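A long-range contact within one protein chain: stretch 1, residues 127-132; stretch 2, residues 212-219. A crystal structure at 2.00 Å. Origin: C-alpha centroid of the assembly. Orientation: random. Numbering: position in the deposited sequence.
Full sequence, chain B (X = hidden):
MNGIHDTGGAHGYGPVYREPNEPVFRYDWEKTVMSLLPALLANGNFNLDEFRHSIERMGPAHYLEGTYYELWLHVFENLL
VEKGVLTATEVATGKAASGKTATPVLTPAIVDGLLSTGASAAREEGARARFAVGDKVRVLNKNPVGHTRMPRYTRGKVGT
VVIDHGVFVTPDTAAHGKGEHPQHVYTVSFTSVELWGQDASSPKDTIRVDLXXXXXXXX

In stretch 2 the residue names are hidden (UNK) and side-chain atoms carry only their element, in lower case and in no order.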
# COMPACT_ATOMS: atom_id res chain seq x y z
N ALA B 127 14.31 20.12 -3.00
CA ALA B 127 14.97 20.36 -4.27
C ALA B 127 13.97 20.80 -5.33
O ALA B 127 12.82 20.35 -5.35
CB ALA B 127 15.74 19.11 -4.72
N ARG B 128 14.39 21.69 -6.21
CA ARG B 128 13.54 22.17 -7.30
C ARG B 128 13.23 21.04 -8.28
O ARG B 128 14.03 20.14 -8.49
CB ARG B 128 14.24 23.32 -8.04
CG ARG B 128 15.61 22.89 -8.62
CD ARG B 128 16.32 23.81 -9.67
NE ARG B 128 15.60 23.84 -10.90
CZ ARG B 128 15.77 23.35 -12.12
NH1 ARG B 128 14.73 23.63 -12.87
NH2 ARG B 128 16.80 22.69 -12.64
N ALA B 129 12.06 21.09 -8.90
CA ALA B 129 11.68 20.10 -9.89
C ALA B 129 12.51 20.32 -11.16
O ALA B 129 12.56 21.43 -11.68
CB ALA B 129 10.20 20.21 -10.20
N ARG B 130 13.17 19.26 -11.63
CA ARG B 130 13.90 19.33 -12.89
C ARG B 130 13.01 18.99 -14.08
O ARG B 130 13.36 19.28 -15.21
CB ARG B 130 15.09 18.37 -12.88
CG ARG B 130 16.22 18.77 -11.98
CD ARG B 130 17.39 17.81 -12.20
NE ARG B 130 17.06 16.46 -11.75
CZ ARG B 130 17.66 15.35 -12.17
NH1 ARG B 130 18.62 15.40 -13.10
NH2 ARG B 130 17.29 14.18 -11.68
N PHE B 131 11.87 18.34 -13.83
CA PHE B 131 11.04 17.86 -14.92
C PHE B 131 9.61 18.44 -14.91
O PHE B 131 9.06 18.79 -13.87
CB PHE B 131 11.01 16.32 -14.92
CG PHE B 131 12.37 15.71 -14.80
CD1 PHE B 131 13.24 15.71 -15.88
CD2 PHE B 131 12.80 15.16 -13.61
CE1 PHE B 131 14.51 15.17 -15.76
CE2 PHE B 131 14.08 14.61 -13.49
CZ PHE B 131 14.93 14.62 -14.57
N ALA B 132 9.01 18.51 -16.09
CA ALA B 132 7.66 18.99 -16.22
C ALA B 132 6.84 17.88 -16.82
O ALA B 132 7.39 17.00 -17.49
CB ALA B 132 7.63 20.21 -17.14
N UNK B 212 11.14 9.38 -7.59
CA UNK B 212 11.71 10.60 -7.07
C UNK B 212 12.60 11.28 -8.11
O UNK B 212 13.17 10.62 -8.97
c UNK B 212 12.50 10.32 -5.79
n UNK B 212 10.68 10.70 -2.55
c UNK B 212 10.42 7.93 -4.76
c UNK B 212 10.76 9.15 -4.17
c UNK B 212 11.55 11.14 -3.52
c UNK B 212 10.19 9.48 -2.92
c UNK B 212 11.64 10.22 -4.53
c UNK B 212 9.28 8.64 -2.28
c UNK B 212 9.53 7.10 -4.11
c UNK B 212 8.98 7.45 -2.88
N UNK B 213 12.70 12.60 -8.02
CA UNK B 213 13.40 13.42 -9.01
C UNK B 213 14.80 12.89 -9.32
O UNK B 213 15.15 12.69 -10.49
o UNK B 213 13.21 16.70 -10.07
o UNK B 213 15.15 15.69 -9.98
c UNK B 213 13.48 14.88 -8.53
c UNK B 213 13.98 15.82 -9.61
N UNK B 214 15.61 12.65 -8.29
CA UNK B 214 16.97 12.19 -8.57
C UNK B 214 17.09 10.70 -8.92
O UNK B 214 18.20 10.19 -9.02
c UNK B 214 17.77 11.88 -6.17
o UNK B 214 16.92 10.97 -6.09
c UNK B 214 17.98 12.61 -7.48
o UNK B 214 18.47 12.23 -5.20
N UNK B 215 15.96 10.02 -9.13
CA UNK B 215 15.97 8.67 -9.70
C UNK B 215 16.06 8.78 -11.21
O UNK B 215 16.23 7.78 -11.91
c UNK B 215 13.08 6.16 -6.41
c UNK B 215 13.32 6.66 -7.68
c UNK B 215 14.00 6.39 -5.41
o UNK B 215 13.70 5.87 -4.15
c UNK B 215 15.37 7.65 -6.96
c UNK B 215 14.65 7.94 -9.39
c UNK B 215 14.46 7.40 -7.98
c UNK B 215 15.16 7.13 -5.66
N UNK B 216 15.91 10.00 -11.73
CA UNK B 216 15.69 10.21 -13.16
C UNK B 216 16.76 11.06 -13.84
O UNK B 216 17.49 11.80 -13.17
c UNK B 216 13.12 10.20 -12.72
c UNK B 216 12.86 8.80 -13.28
c UNK B 216 14.32 10.85 -13.40
c UNK B 216 11.88 11.08 -12.88
N UNK B 217 16.82 10.96 -15.17
CA UNK B 217 17.61 11.88 -16.00
C UNK B 217 16.80 12.12 -17.26
O UNK B 217 15.95 11.30 -17.59
o UNK B 217 21.26 10.07 -17.38
c UNK B 217 18.84 10.14 -17.40
c UNK B 217 20.20 9.52 -17.76
c UNK B 217 18.95 11.26 -16.39
o UNK B 217 20.19 8.47 -18.43
N UNK B 218 17.07 13.24 -17.96
CA UNK B 218 16.40 13.53 -19.23
C UNK B 218 16.65 12.39 -20.20
O UNK B 218 17.76 11.86 -20.23
c UNK B 218 17.63 15.45 -18.50
c UNK B 218 18.00 14.32 -17.56
c UNK B 218 17.08 14.80 -19.72
N UNK B 219 15.63 11.99 -20.95
CA UNK B 219 15.81 10.87 -21.86
C UNK B 219 16.70 11.26 -23.04
O UNK B 219 16.74 12.42 -23.45
OXT UNK B 219 17.41 10.41 -23.61
c UNK B 219 14.47 10.36 -22.36
O HOH W 1 19.97 12.84 -13.16

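Position 212 carries ten side-chain atoms, nine carbons and one nitrogen. One carbon leads from CA into a five-membered ring fused to a six-membered one, with the nitrogen in the smaller ring. That is an indole, so the residue is Trp212. Its side chain is out of reach of stretch 1 and takes no part in the contact.

Position 213 has two carbons and two oxygens, both oxygens bonded to the second carbon. A carboxylate one carbon beyond CB, or equally an amide if one terminal atom were nitrogen, would have this shape; the elements settle it as a carboxylate. One oxygen lies 3.0 Å from Arg130 N and the other 2.7 Å from Arg130 NE; the residue is Asp213. CA-to-CB points sideways, but the t rotamer (chi1 -171°) carries the carboxylate nearer to stretch 1. Arg130 N donates to Asp213 OD2 with an almost straight N-H...O angle of 178°, while Arg130 NE meets Asp213 OD1 at 163° in a salt bridge.

Position 214 again shows two carbons, the second bearing two oxygens. The closest approach is through the backbone, Arg130 NH2 to CA of position 214 at 3.7 Å. The carboxylate makes it Asp214. Here chi1 is 70° (p), and the end of the side chain leads away from stretch 1; the two carboxylates therefore have quite different roles despite identical composition.

Position 215 has one carbon followed by a six-carbon ring bearing an oxygen: a phenol, Tyr215. Its CA-to-CB bond points away from stretch 1. Its amide nevertheless helps to shape the segment, as Tyr215 N bonds to Trp212 O at 2.9 Å.

Position 216 has four carbons, forked at the second. CA-to-CB points toward stretch 1, and CB of position 216 lies 3.8 Å from Phe131 CE2. The fork identifies Leu216; a fork at CB would instead have indicated isoleucine. Its carbonyl is equally engaged, Leu216 O accepting from Arg130 NH2 at 2.8 Å.

Position 217 has three carbons in a row, the last carrying two oxygens. CA-to-CB points away from stretch 1, and the nearest pair is CA of position 217 and Phe131 CZ at 4.1 Å. The residue is Glu217.

Position 218 has three carbons closing a ring onto its own N, and the ring carbon on N lies 4.0 Å from Phe131 CE1. The closed ring is the signature of Pro218.

Position 219 has a single side-chain carbon and a terminal carboxylate marked by OXT, so it is Ala219, out of reach of stretch 1.

The contact thus joins a polar clasp to an apolar patch. The 3-10 turn, with Leu216 N bonded to Asp213 O at 3.1 Å, brings two carbonyls within reach of one guanidinium nitrogen: besides Leu216 O, Arg130 NH2 donates to Asp213 O at 2.9 Å. Water 1 adds a bridge, accepting from Arg130 NH1 at 2.9 Å and donating to Leu216 O at 2.7 Å. Beside this network, the buried Phe131 ring packs against Leu216 and Pro218, so consecutive residues of stretch 1 supply the charged and apolar parts.

Stretch 2, residues 212-219: WDDYLEPA
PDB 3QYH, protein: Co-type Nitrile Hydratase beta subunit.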